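Local coordinates for alpha-1,2-Mannosidase (Trichoderma reesei, PDB 1HCU), which is a calcium-dependent family 47 glycosidase that probably trims alpha-1,2-linked mannose residues from high-mannose N-glycans, four in succession from the nine-mannose form, at residues A21-S26 and F452-A457; N28-F33 and S56-G61; F35-L40 and N45-E50; G107-A112 and N131-Q136. All blocks are in the same frame, centred on the assembly; numbering follows the deposited sequence.

Contact 1 of 4, residues A21-S26 and F452-A457; sequences AAFQTS and FWFAEA
F23 and F454 mark the nearest backbone approach of two almost antiparallel helices, whose axes over 21-26 and 452-457 come within 10.8 Å and run at 161° to each other. Three aromatic rings and one serine fill the gap. F23 has its CG anti to the backbone N (chi1 180°), which swings the ring across toward the other helix and offers its face to F454. The F454 ring enters edge first, in an offset edge-to-face pair with nearly perpendicular planes, its CD2 3.6 Å from F23 CE2. Further round the same edge, F454 CE2 rests on S26 CB at 3.5 Å, and CZ approaches S26 O in the ring plane. The buried S26 hydroxyl is used twice. W453 NE1 donates to S26 OG (3.1 Å, 158°), with the oxygen in the indole plane, and S26 OG in turn donates to A22 O at 2.7 Å. That carbonyl also accepts S26 N, from the opposite face of its plane. Both helices belong to the (alpha/alpha)7 barrel characteristic of family 47. Helix 56-67 supplies T64 and A65 against F23 and S57 against F454, while Y431 of strand 430-431 covers A22 and S26 and meets the W453 ring.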
loop_
_atom_site.group_PDB
_atom_site.type_symbol
_atom_site.label_atom_id
_atom_site.label_comp_id
_atom_site.label_asym_id
_atom_site.label_seq_id
_atom_site.Cartn_x
_atom_site.Cartn_y
_atom_site.Cartn_z
ATOM N N ALA A 21 -1.243 -20.527 -7.155
ATOM C CA ALA A 21 -2.301 -21.446 -6.742
ATOM C C ALA A 21 -3.197 -20.818 -5.664
ATOM O O ALA A 21 -4.415 -21.019 -5.672
ATOM C CB ALA A 21 -1.688 -22.761 -6.229
ATOM N N ALA A 22 -2.600 -20.068 -4.737
ATOM C CA ALA A 22 -3.374 -19.398 -3.686
ATOM C C ALA A 22 -4.261 -18.318 -4.300
ATOM O O ALA A 22 -5.387 -18.082 -3.842
ATOM C CB ALA A 22 -2.446 -18.776 -2.645
ATOM N N PHE A 23 -3.753 -17.662 -5.338
ATOM C CA PHE A 23 -4.521 -16.628 -6.018
ATOM C C PHE A 23 -5.697 -17.286 -6.749
ATOM O O PHE A 23 -6.829 -16.810 -6.662
ATOM C CB PHE A 23 -3.619 -15.856 -6.999
ATOM C CG PHE A 23 -4.331 -14.765 -7.758
ATOM C CD1 PHE A 23 -5.076 -15.063 -8.898
ATOM C CD2 PHE A 23 -4.273 -13.442 -7.322
ATOM C CE1 PHE A 23 -5.754 -14.064 -9.595
ATOM C CE2 PHE A 23 -4.951 -12.429 -8.012
ATOM C CZ PHE A 23 -5.693 -12.742 -9.154
ATOM N N GLN A 24 -5.425 -18.390 -7.445
ATOM C CA GLN A 24 -6.459 -19.119 -8.184
ATOM C C GLN A 24 -7.637 -19.491 -7.273
ATOM O O GLN A 24 -8.802 -19.239 -7.601
ATOM C CB GLN A 24 -5.860 -20.396 -8.799
ATOM C CG GLN A 24 -6.823 -21.176 -9.694
ATOM C CD GLN A 24 -7.101 -20.473 -11.008
ATOM O OE1 GLN A 24 -8.223 -20.487 -11.500
ATOM N NE2 GLN A 24 -6.078 -19.863 -11.584
ATOM N N THR A 25 -7.314 -20.084 -6.125
ATOM C CA THR A 25 -8.310 -20.492 -5.139
ATOM C C THR A 25 -9.144 -19.280 -4.683
ATOM O O THR A 25 -10.384 -19.293 -4.737
ATOM C CB THR A 25 -7.605 -21.137 -3.925
ATOM O OG1 THR A 25 -6.879 -22.293 -4.364
ATOM C CG2 THR A 25 -8.603 -21.539 -2.863
ATOM N N SER A 26 -8.448 -18.234 -4.245
ATOM C CA SER A 26 -9.081 -17.001 -3.793
ATOM C C SER A 26 -10.025 -16.447 -4.872
ATOM O O SER A 26 -11.149 -16.035 -4.575
ATOM C CB SER A 26 -8.002 -15.968 -3.454
ATOM O OG SER A 26 -7.076 -16.503 -2.516
ATOM N N PHE A 452 -7.040 -6.039 -1.217
ATOM C CA PHE A 452 -5.585 -5.931 -1.325
ATOM C C PHE A 452 -4.879 -7.294 -1.194
ATOM O O PHE A 452 -3.682 -7.417 -1.449
ATOM C CB PHE A 452 -5.030 -4.907 -0.316
ATOM C CG PHE A 452 -5.506 -5.105 1.098
ATOM C CD1 PHE A 452 -5.141 -6.233 1.812
ATOM C CD2 PHE A 452 -6.290 -4.136 1.725
ATOM C CE1 PHE A 452 -5.539 -6.403 3.131
ATOM C CE2 PHE A 452 -6.697 -4.296 3.049
ATOM C CZ PHE A 452 -6.318 -5.434 3.755
ATOM N N TRP A 453 -5.626 -8.322 -0.800
ATOM C CA TRP A 453 -5.050 -9.660 -0.718
ATOM C C TRP A 453 -4.714 -10.007 -2.172
ATOM O O TRP A 453 -3.619 -10.483 -2.471
ATOM C CB TRP A 453 -6.074 -10.634 -0.145
ATOM C CG TRP A 453 -5.721 -12.092 -0.266
ATOM C CD1 TRP A 453 -6.459 -13.055 -0.890
ATOM C CD2 TRP A 453 -4.586 -12.765 0.303
ATOM N NE1 TRP A 453 -5.861 -14.285 -0.744
ATOM C CE2 TRP A 453 -4.711 -14.136 -0.017
ATOM C CE3 TRP A 453 -3.480 -12.343 1.053
ATOM C CZ2 TRP A 453 -3.772 -15.090 0.389
ATOM C CZ3 TRP A 453 -2.545 -13.290 1.456
ATOM C CH2 TRP A 453 -2.699 -14.652 1.122
ATOM N N PHE A 454 -5.655 -9.726 -3.073
ATOM C CA PHE A 454 -5.477 -9.977 -4.501
ATOM C C PHE A 454 -4.437 -9.065 -5.143
ATOM O O PHE A 454 -3.560 -9.521 -5.877
ATOM C CB PHE A 454 -6.788 -9.763 -5.271
ATOM C CG PHE A 454 -7.796 -10.852 -5.083
ATOM C CD1 PHE A 454 -8.957 -10.622 -4.351
ATOM C CD2 PHE A 454 -7.592 -12.108 -5.646
ATOM C CE1 PHE A 454 -9.899 -11.625 -4.183
ATOM C CE2 PHE A 454 -8.529 -13.120 -5.483
ATOM C CZ PHE A 454 -9.685 -12.880 -4.751
ATOM N N ALA A 455 -4.542 -7.772 -4.863
ATOM C CA ALA A 455 -3.650 -6.793 -5.464
ATOM C C ALA A 455 -2.233 -6.700 -4.930
ATOM O O ALA A 455 -1.295 -6.474 -5.694
ATOM C CB ALA A 455 -4.299 -5.412 -5.393
ATOM N N GLU A 456 -2.074 -6.885 -3.626
ATOM C CA GLU A 456 -0.763 -6.713 -3.014
ATOM C C GLU A 456 -0.037 -7.919 -2.435
ATOM O O GLU A 456 1.039 -8.283 -2.892
ATOM C CB GLU A 456 -0.874 -5.645 -1.927
ATOM C CG GLU A 456 -1.480 -4.331 -2.387
ATOM C CD GLU A 456 -1.274 -3.224 -1.360
ATOM O OE1 GLU A 456 -2.250 -2.841 -0.677
ATOM O OE2 GLU A 456 -0.126 -2.750 -1.232
ATOM N N ALA A 457 -0.604 -8.513 -1.397
ATOM C CA ALA A 457 0.045 -9.649 -0.776
ATOM C C ALA A 457 0.429 -10.720 -1.791
ATOM O O ALA A 457 1.584 -11.134 -1.844
ATOM C CB ALA A 457 -0.842 -10.236 0.300
#

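Contact 2 of 4, residues N28-F33 and S56-G61; sequences NAYHHF and SSAIDG
The ring of Y30 reaches out from the last turns of helix 13-33 and takes S57, in the first turn of helix 56-67, on one of its faces. With 8.0 Å between the CA atoms of Y30 and S57, the tyrosine has to span most of the distance. Its CG stands anti to the backbone N (chi1 165°), which carries the ring away from its own helix, and a chi2 of -100° turns a face to the serine. S57 CB lies above that face in a CH-pi contact, 3.7 Å from the Y30 ring centroid and 20° off the normal. It is displaced toward the rim, and CE2 of Y30 is the nearest ring atom to S57 CB, at 3.5 Å. Beyond the ring, Y30 OH runs alongside A58, 3.8 Å from A58 CB, while Y30 CE1 touches the same methyl group at 4.1 Å. The contact joins the first two helices of the family 47 helical barrel across the intervening hairpin.

The polar ends are engaged elsewhere. Y30 OH donates to H37 O. S57 OG reaches D38 O, which also accepts the amide of S57, and it makes a weak bond to D39 OD1. F454 of helix 451-465 packs against both Y30 and S57, and L40 adds to the cover on Y30. Across the interface itself, then, the chemistry is dispersion and CH-pi attraction between carbon groups, whereas both hydroxyls are anchored to the intervening 37-39 segment. Those bonds probably fix the tilt of the tyrosine ring and the rotation of the serine, tying the two helices together indirectly through the chain that connects them.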
loop_
_atom_site.group_PDB
_atom_site.type_symbol
_atom_site.label_atom_id
_atom_site.label_comp_id
_atom_site.label_asym_id
_atom_site.label_seq_id
_atom_site.Cartn_x
_atom_site.Cartn_y
_atom_site.Cartn_z
ATOM N N ASN A 28 -11.490 -18.115 -7.573
ATOM C CA ASN A 28 -12.618 -19.025 -7.788
ATOM C C ASN A 28 -13.694 -18.758 -6.739
ATOM O O ASN A 28 -14.875 -18.581 -7.060
ATOM C CB ASN A 28 -12.173 -20.487 -7.660
ATOM C CG ASN A 28 -11.252 -20.933 -8.783
ATOM O OD1 ASN A 28 -10.664 -22.011 -8.715
ATOM N ND2 ASN A 28 -11.131 -20.120 -9.820
ATOM N N ALA A 29 -13.275 -18.739 -5.479
ATOM C CA ALA A 29 -14.198 -18.506 -4.390
ATOM C C ALA A 29 -14.858 -17.135 -4.535
ATOM O O ALA A 29 -16.077 -17.013 -4.394
ATOM C CB ALA A 29 -13.472 -18.612 -3.060
ATOM N N TYR A 30 -14.067 -16.104 -4.820
ATOM C CA TYR A 30 -14.633 -14.766 -4.968
ATOM C C TYR A 30 -15.593 -14.683 -6.149
ATOM O O TYR A 30 -16.672 -14.106 -6.045
ATOM C CB TYR A 30 -13.524 -13.713 -5.135
ATOM C CG TYR A 30 -14.037 -12.385 -5.656
ATOM C CD1 TYR A 30 -13.909 -12.044 -7.004
ATOM C CD2 TYR A 30 -14.729 -11.508 -4.823
ATOM C CE1 TYR A 30 -14.465 -10.864 -7.511
ATOM C CE2 TYR A 30 -15.290 -10.324 -5.322
ATOM C CZ TYR A 30 -15.157 -10.014 -6.664
ATOM O OH TYR A 30 -15.740 -8.875 -7.167
ATOM N N HIS A 31 -15.190 -15.266 -7.269
ATOM C CA HIS A 31 -16.003 -15.246 -8.477
ATOM C C HIS A 31 -17.339 -15.945 -8.284
ATOM O O HIS A 31 -18.370 -15.481 -8.767
ATOM C CB HIS A 31 -15.249 -15.919 -9.627
ATOM C CG HIS A 31 -15.970 -15.864 -10.937
ATOM N ND1 HIS A 31 -15.687 -16.721 -11.977
ATOM C CD2 HIS A 31 -16.952 -15.045 -11.382
ATOM C CE1 HIS A 31 -16.466 -16.434 -13.006
ATOM N NE2 HIS A 31 -17.243 -15.421 -12.671
ATOM N N HIS A 32 -17.316 -17.055 -7.559
ATOM C CA HIS A 32 -18.522 -17.835 -7.340
ATOM C C HIS A 32 -19.471 -17.360 -6.243
ATOM O O HIS A 32 -20.686 -17.495 -6.385
ATOM C CB HIS A 32 -18.144 -19.297 -7.082
ATOM C CG HIS A 32 -19.308 -20.235 -7.130
ATOM N ND1 HIS A 32 -20.342 -20.190 -6.217
ATOM C CD2 HIS A 32 -19.617 -21.227 -7.999
ATOM C CE1 HIS A 32 -21.237 -21.112 -6.523
ATOM N NE2 HIS A 32 -20.821 -21.756 -7.599
ATOM N N PHE A 33 -18.942 -16.795 -5.161
ATOM C CA PHE A 33 -19.808 -16.367 -4.069
ATOM C C PHE A 33 -19.992 -14.864 -3.839
ATOM O O PHE A 33 -20.951 -14.458 -3.173
ATOM C CB PHE A 33 -19.341 -16.993 -2.751
ATOM C CG PHE A 33 -19.347 -18.495 -2.741
ATOM C CD1 PHE A 33 -18.172 -19.213 -2.943
ATOM C CD2 PHE A 33 -20.519 -19.197 -2.480
ATOM C CE1 PHE A 33 -18.164 -20.611 -2.876
ATOM C CE2 PHE A 33 -20.523 -20.587 -2.411
ATOM C CZ PHE A 33 -19.342 -21.296 -2.609
ATOM N N SER A 56 -14.690 -4.063 -6.018
ATOM C CA SER A 56 -13.345 -3.877 -5.504
ATOM C C SER A 56 -12.358 -5.021 -5.802
ATOM O O SER A 56 -11.362 -4.815 -6.501
ATOM C CB SER A 56 -13.432 -3.636 -3.988
ATOM O OG SER A 56 -12.194 -3.208 -3.461
ATOM N N SER A 57 -12.630 -6.218 -5.284
ATOM C CA SER A 57 -11.740 -7.358 -5.505
ATOM C C SER A 57 -11.452 -7.668 -6.975
ATOM O O SER A 57 -10.345 -8.081 -7.313
ATOM C CB SER A 57 -12.292 -8.618 -4.820
ATOM O OG SER A 57 -12.260 -8.487 -3.411
ATOM N N ALA A 58 -12.432 -7.478 -7.850
ATOM C CA ALA A 58 -12.208 -7.765 -9.272
ATOM C C ALA A 58 -11.217 -6.793 -9.911
ATOM O O ALA A 58 -10.346 -7.204 -10.670
ATOM C CB ALA A 58 -13.538 -7.738 -10.039
ATOM N N ILE A 59 -11.344 -5.508 -9.595
ATOM C CA ILE A 59 -10.456 -4.491 -10.159
ATOM C C ILE A 59 -9.059 -4.544 -9.541
ATOM O O ILE A 59 -8.048 -4.447 -10.239
ATOM C CB ILE A 59 -11.043 -3.077 -9.955
ATOM C CG1 ILE A 59 -12.462 -3.014 -10.538
ATOM C CG2 ILE A 59 -10.149 -2.034 -10.614
ATOM C CD1 ILE A 59 -12.541 -3.347 -12.024
ATOM N N ASP A 60 -9.018 -4.709 -8.226
ATOM C CA ASP A 60 -7.765 -4.780 -7.492
ATOM C C ASP A 60 -6.915 -5.997 -7.885
ATOM O O ASP A 60 -5.688 -5.923 -7.871
ATOM C CB ASP A 60 -8.066 -4.804 -5.991
ATOM C CG ASP A 60 -7.375 -3.681 -5.238
ATOM O OD1 ASP A 60 -6.931 -2.713 -5.894
ATOM O OD2 ASP A 60 -7.286 -3.761 -3.990
ATOM N N GLY A 61 -7.560 -7.103 -8.259
ATOM C CA GLY A 61 -6.812 -8.297 -8.633
ATOM C C GLY A 61 -6.489 -8.438 -10.116
ATOM O O GLY A 61 -5.661 -9.266 -10.512
#

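Contact 3 of 4, residues F35-L40 and N45-E50; sequences FPHDDL and NSFDDE
H37 is held both over a face and at an edge. Its imidazole lies on the ring of F47 in an offset stack, with centroids 3.5 Å apart and planes 7° from parallel, while its ND1 donates to D49 OD2 at 2.8 Å. This bond meets the syn side of the carboxylate close to its plane. F47 reaches the histidine because its CG sits between backbone N and carbonyl carbon (chi1 57°), lifting the ring off the strand and over H37. The other oxygen is also occupied: D38 N donates to D49 OD1 at 3.0 Å on the anti side, well tilted from the carboxylate plane. One carboxylate thus fixes both.

The frame is a beta hairpin of strands 39-41 and 46-48. D39 and D48 form its antiparallel hydrogen-bonded pair, with D39 N to D48 O 3.3 Å and D48 N to D39 O 3.2 Å. Two residues, D38 and D39, are set opposite the single D48, which makes a classic bulge. On the side of D39 and D48 the acids crowd together: D39 OD2 stands 3.2 Å from D48 OD2, a like-charged approach that could favour protonation of one of them. D48 is positioned by an Asx turn, its OD2 accepting E50 N at 3.1 Å, and by H41 NE2 on OD1. The carboxylate of D38 turns to the chain leading into helix 56-67: G55 N and S56 N donate to OD1 and G53 N to OD2. L40 CD1 approaches S46 O at 3.6 Å, and L40 packs against A29, Y30 and F33 of helix 13-33.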
loop_
_atom_site.group_PDB
_atom_site.type_symbol
_atom_site.label_atom_id
_atom_site.label_comp_id
_atom_site.label_asym_id
_atom_site.label_seq_id
_atom_site.Cartn_x
_atom_site.Cartn_y
_atom_site.Cartn_z
ATOM N N PHE A 35 -18.575 -12.058 -6.461
ATOM C CA PHE A 35 -18.609 -11.272 -7.689
ATOM C C PHE A 35 -20.052 -10.973 -8.118
ATOM O O PHE A 35 -20.929 -11.835 -8.025
ATOM C CB PHE A 35 -17.865 -12.031 -8.787
ATOM C CG PHE A 35 -17.743 -11.277 -10.075
ATOM C CD1 PHE A 35 -18.568 -11.581 -11.155
ATOM C CD2 PHE A 35 -16.792 -10.266 -10.217
ATOM C CE1 PHE A 35 -18.448 -10.894 -12.359
ATOM C CE2 PHE A 35 -16.664 -9.567 -11.418
ATOM C CZ PHE A 35 -17.493 -9.882 -12.493
ATOM N N PRO A 36 -20.327 -9.740 -8.589
ATOM C CA PRO A 36 -19.437 -8.586 -8.767
ATOM C C PRO A 36 -19.339 -7.670 -7.546
ATOM O O PRO A 36 -18.925 -6.522 -7.670
ATOM C CB PRO A 36 -20.055 -7.839 -9.955
ATOM C CG PRO A 36 -21.087 -8.794 -10.528
ATOM C CD PRO A 36 -21.584 -9.516 -9.318
ATOM N N HIS A 37 -19.734 -8.157 -6.377
ATOM C CA HIS A 37 -19.659 -7.342 -5.169
ATOM C C HIS A 37 -18.192 -7.073 -4.837
ATOM O O HIS A 37 -17.303 -7.665 -5.442
ATOM C CB HIS A 37 -20.371 -8.047 -4.019
ATOM C CG HIS A 37 -21.851 -8.172 -4.226
ATOM N ND1 HIS A 37 -22.721 -7.115 -4.061
ATOM C CD2 HIS A 37 -22.609 -9.220 -4.634
ATOM C CE1 HIS A 37 -23.948 -7.505 -4.358
ATOM N NE2 HIS A 37 -23.907 -8.777 -4.710
ATOM N N ASP A 38 -17.930 -6.189 -3.884
ATOM C CA ASP A 38 -16.551 -5.846 -3.555
ATOM C C ASP A 38 -15.684 -6.926 -2.913
ATOM O O ASP A 38 -14.603 -7.233 -3.420
ATOM C CB ASP A 38 -16.508 -4.587 -2.678
ATOM C CG ASP A 38 -17.113 -3.381 -3.361
ATOM O OD1 ASP A 38 -16.845 -3.166 -4.563
ATOM O OD2 ASP A 38 -17.855 -2.635 -2.694
ATOM N N ASP A 39 -16.138 -7.499 -1.803
ATOM C CA ASP A 39 -15.330 -8.499 -1.111
ATOM C C ASP A 39 -16.057 -9.783 -0.723
ATOM O O ASP A 39 -17.262 -9.798 -0.495
ATOM C CB ASP A 39 -14.715 -7.891 0.155
ATOM C CG ASP A 39 -13.912 -6.637 -0.124
ATOM O OD1 ASP A 39 -12.909 -6.715 -0.860
ATOM O OD2 ASP A 39 -14.284 -5.568 0.395
ATOM N N LEU A 40 -15.288 -10.860 -0.630
ATOM C CA LEU A 40 -15.819 -12.160 -0.257
ATOM C C LEU A 40 -15.538 -12.491 1.205
ATOM O O LEU A 40 -14.484 -12.148 1.748
ATOM C CB LEU A 40 -15.196 -13.253 -1.122
ATOM C CG LEU A 40 -15.440 -14.688 -0.632
ATOM C CD1 LEU A 40 -16.841 -15.154 -1.037
ATOM C CD2 LEU A 40 -14.381 -15.607 -1.234
ATOM N N ASN A 45 -19.332 -17.461 3.233
ATOM C CA ASN A 45 -19.507 -17.440 1.782
ATOM C C ASN A 45 -20.440 -16.300 1.364
ATOM O O ASN A 45 -21.144 -16.393 0.365
ATOM C CB ASN A 45 -20.037 -18.787 1.270
ATOM C CG ASN A 45 -18.923 -19.797 1.004
ATOM O OD1 ASN A 45 -19.158 -21.006 0.989
ATOM N ND2 ASN A 45 -17.711 -19.303 0.773
ATOM N N SER A 46 -20.446 -15.225 2.146
ATOM C CA SER A 46 -21.265 -14.058 1.834
ATOM C C SER A 46 -20.345 -12.967 1.286
ATOM O O SER A 46 -19.199 -13.234 0.926
ATOM C CB SER A 46 -22.005 -13.547 3.075
ATOM O OG SER A 46 -21.104 -13.073 4.057
ATOM N N PHE A 47 -20.842 -11.740 1.233
ATOM C CA PHE A 47 -20.059 -10.641 0.692
ATOM C C PHE A 47 -20.419 -9.314 1.326
ATOM O O PHE A 47 -21.324 -9.229 2.155
ATOM C CB PHE A 47 -20.295 -10.538 -0.816
ATOM C CG PHE A 47 -21.744 -10.360 -1.188
ATOM C CD1 PHE A 47 -22.402 -9.150 -0.960
ATOM C CD2 PHE A 47 -22.462 -11.411 -1.745
ATOM C CE1 PHE A 47 -23.755 -8.990 -1.281
ATOM C CE2 PHE A 47 -23.814 -11.266 -2.071
ATOM C CZ PHE A 47 -24.460 -10.050 -1.837
ATOM N N ASP A 48 -19.693 -8.278 0.922
ATOM C CA ASP A 48 -19.950 -6.931 1.398
ATOM C C ASP A 48 -19.599 -5.977 0.271
ATOM O O ASP A 48 -19.003 -6.385 -0.733
ATOM C CB ASP A 48 -19.118 -6.611 2.649
ATOM C CG ASP A 48 -17.637 -6.410 2.353
ATOM O OD1 ASP A 48 -16.814 -7.065 3.030
ATOM O OD2 ASP A 48 -17.285 -5.593 1.467
ATOM N N ASP A 49 -19.990 -4.718 0.426
ATOM C CA ASP A 49 -19.680 -3.695 -0.561
ATOM C C ASP A 49 -19.051 -2.463 0.107
ATOM O O ASP A 49 -19.542 -1.344 -0.055
ATOM C CB ASP A 49 -20.943 -3.310 -1.341
ATOM C CG ASP A 49 -21.289 -4.320 -2.433
ATOM O OD1 ASP A 49 -20.400 -4.642 -3.250
ATOM O OD2 ASP A 49 -22.450 -4.790 -2.486
ATOM N N GLU A 50 -17.965 -2.682 0.857
ATOM C CA GLU A 50 -17.253 -1.601 1.556
ATOM C C GLU A 50 -16.674 -0.597 0.572
ATOM O O GLU A 50 -16.427 0.555 0.916
ATOM C CB GLU A 50 -16.086 -2.146 2.396
ATOM C CG GLU A 50 -16.464 -3.115 3.500
ATOM C CD GLU A 50 -15.252 -3.572 4.325
ATOM O OE1 GLU A 50 -14.244 -4.027 3.728
ATOM O OE2 GLU A 50 -15.311 -3.478 5.571
#

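Contact 4 of 4, residues G107-A112 and N131-Q136; sequences GGLLSA and NSLLRQ
L109 and L133 meet where the two helices come closest, their CA atoms 5.2 Å apart and the axes over 107-112 and 131-136 separated by 8.5 Å at an angle of 145°. This is the tight part. Each leucine lays its CB near the other's carbonyl: L133 CB is 3.7 Å from L109 O, and L109 CB is 3.8 Å from L133 O. The branches then cross obliquely, touching through their CD2 methyls at 3.9 Å. L133 has its CG beside the backbone N (chi1 -60°), which leaves CD1 directed at A112 CB, 3.8 Å away. L62 of helix 56-67 packs on both A112 and L133, covering this part of the contact.

Toward Q136 the packing slackens. L109 CD1 gets no nearer than 4.2 Å to Q136 C, and the end of the Q136 side chain leads away to the partly exposed side, the side chain lying about 8 Å from a bound N-acetylglucosamine. L134 sets off away from residues 107-112 and, without touching them, packs on L188, L191 and T192 of helix 182-192. No polar bond links the segments; methyls and CB atoms resting near carbonyls make the contact, and L109, A112 and L133 contribute most of the buried surface.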
loop_
_atom_site.group_PDB
_atom_site.type_symbol
_atom_site.label_atom_id
_atom_site.label_comp_id
_atom_site.label_asym_id
_atom_site.label_seq_id
_atom_site.Cartn_x
_atom_site.Cartn_y
_atom_site.Cartn_z
ATOM N N GLY A 107 -6.235 3.267 -9.640
ATOM C CA GLY A 107 -4.940 2.606 -9.753
ATOM C C GLY A 107 -5.033 1.276 -10.479
ATOM O O GLY A 107 -4.246 0.990 -11.382
ATOM N N GLY A 108 -6.008 0.461 -10.088
ATOM C CA GLY A 108 -6.186 -0.841 -10.711
ATOM C C GLY A 108 -6.472 -0.782 -12.201
ATOM O O GLY A 108 -5.945 -1.590 -12.965
ATOM N N LEU A 109 -7.306 0.173 -12.613
ATOM C CA LEU A 109 -7.676 0.338 -14.021
ATOM C C LEU A 109 -6.487 0.835 -14.833
ATOM O O LEU A 109 -6.244 0.363 -15.940
ATOM C CB LEU A 109 -8.846 1.327 -14.156
ATOM C CG LEU A 109 -10.212 0.903 -13.590
ATOM C CD1 LEU A 109 -11.130 2.127 -13.420
ATOM C CD2 LEU A 109 -10.846 -0.131 -14.518
ATOM N N LEU A 110 -5.747 1.786 -14.276
ATOM C CA LEU A 110 -4.586 2.347 -14.959
ATOM C C LEU A 110 -3.412 1.370 -15.073
ATOM O O LEU A 110 -2.744 1.326 -16.109
ATOM C CB LEU A 110 -4.134 3.634 -14.258
ATOM C CG LEU A 110 -4.579 4.988 -14.836
ATOM C CD1 LEU A 110 -6.059 5.003 -15.157
ATOM C CD2 LEU A 110 -4.245 6.072 -13.828
ATOM N N SER A 111 -3.155 0.584 -14.032
ATOM C CA SER A 111 -2.048 -0.367 -14.097
ATOM C C SER A 111 -2.383 -1.451 -15.120
ATOM O O SER A 111 -1.534 -1.845 -15.924
ATOM C CB SER A 111 -1.770 -0.987 -12.719
ATOM O OG SER A 111 -2.884 -1.716 -12.236
ATOM N N ALA A 112 -3.629 -1.922 -15.101
ATOM C CA ALA A 112 -4.060 -2.937 -16.052
ATOM C C ALA A 112 -3.938 -2.363 -17.463
ATOM O O ALA A 112 -3.491 -3.043 -18.387
ATOM C CB ALA A 112 -5.501 -3.340 -15.777
ATOM N N ASN A 131 -9.429 -0.538 -23.936
ATOM C CA ASN A 131 -9.754 0.891 -23.942
ATOM C C ASN A 131 -10.758 1.267 -22.854
ATOM O O ASN A 131 -10.734 2.393 -22.353
ATOM C CB ASN A 131 -10.325 1.324 -25.300
ATOM C CG ASN A 131 -9.284 1.329 -26.407
ATOM O OD1 ASN A 131 -8.113 1.004 -26.187
ATOM N ND2 ASN A 131 -9.711 1.702 -27.614
ATOM N N SER A 132 -11.646 0.340 -22.503
ATOM C CA SER A 132 -12.643 0.606 -21.468
ATOM C C SER A 132 -11.986 0.957 -20.137
ATOM O O SER A 132 -12.468 1.830 -19.409
ATOM C CB SER A 132 -13.562 -0.607 -21.265
ATOM O OG SER A 132 -14.452 -0.769 -22.354
ATOM N N LEU A 133 -10.889 0.271 -19.822
ATOM C CA LEU A 133 -10.176 0.516 -18.575
ATOM C C LEU A 133 -9.897 2.010 -18.440
ATOM O O LEU A 133 -10.260 2.627 -17.441
ATOM C CB LEU A 133 -8.855 -0.271 -18.543
ATOM C CG LEU A 133 -8.926 -1.800 -18.656
ATOM C CD1 LEU A 133 -7.532 -2.382 -18.852
ATOM C CD2 LEU A 133 -9.572 -2.378 -17.405
ATOM N N LEU A 134 -9.267 2.593 -19.456
ATOM C CA LEU A 134 -8.949 4.014 -19.425
ATOM C C LEU A 134 -10.205 4.879 -19.435
ATOM O O LEU A 134 -10.294 5.858 -18.692
ATOM C CB LEU A 134 -8.037 4.392 -20.602
ATOM C CG LEU A 134 -7.673 5.871 -20.770
ATOM C CD1 LEU A 134 -7.115 6.429 -19.470
ATOM C CD2 LEU A 134 -6.651 6.014 -21.882
ATOM N N ARG A 135 -11.185 4.524 -20.262
ATOM C CA ARG A 135 -12.418 5.304 -20.315
ATOM C C ARG A 135 -13.097 5.308 -18.959
ATOM O O ARG A 135 -13.513 6.357 -18.468
ATOM C CB ARG A 135 -13.384 4.743 -21.365
ATOM C CG ARG A 135 -12.958 4.990 -22.794
ATOM N N GLN A 136 -13.206 4.132 -18.347
ATOM C CA GLN A 136 -13.852 4.040 -17.041
ATOM C C GLN A 136 -13.077 4.798 -15.962
ATOM O O GLN A 136 -13.678 5.363 -15.051
ATOM C CB GLN A 136 -14.037 2.569 -16.646
ATOM C CG GLN A 136 -15.203 1.868 -17.357
ATOM C CD GLN A 136 -16.565 2.194 -16.747
ATOM O OE1 GLN A 136 -17.302 1.296 -16.344
ATOM N NE2 GLN A 136 -16.903 3.472 -16.680
#

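How the contacts relate
Contacts 1 and 2 share helix 13-33 and adjoin each other, with centres about 9 Å apart; A455 and F454 of helix 451-465 pack on D60 and G61 of helix 56-67. Contact 3, the hairpin between helices 13-33 and 56-67, lies about 8 Å from contact 2 between centres and is nested inside the loop that contact 2 closes. Contact 1 encloses all the others, bringing the first helix, 13-33, onto the last, 451-465, consistent with closure of the barrel. Contact 4 follows contact 3 in sequence and joins helices 98-117 and 127-144, about 17 Å from contact 2 between centres, though I59 touches G108 and L109. Contacts 2 to 4 link elements close in sequence.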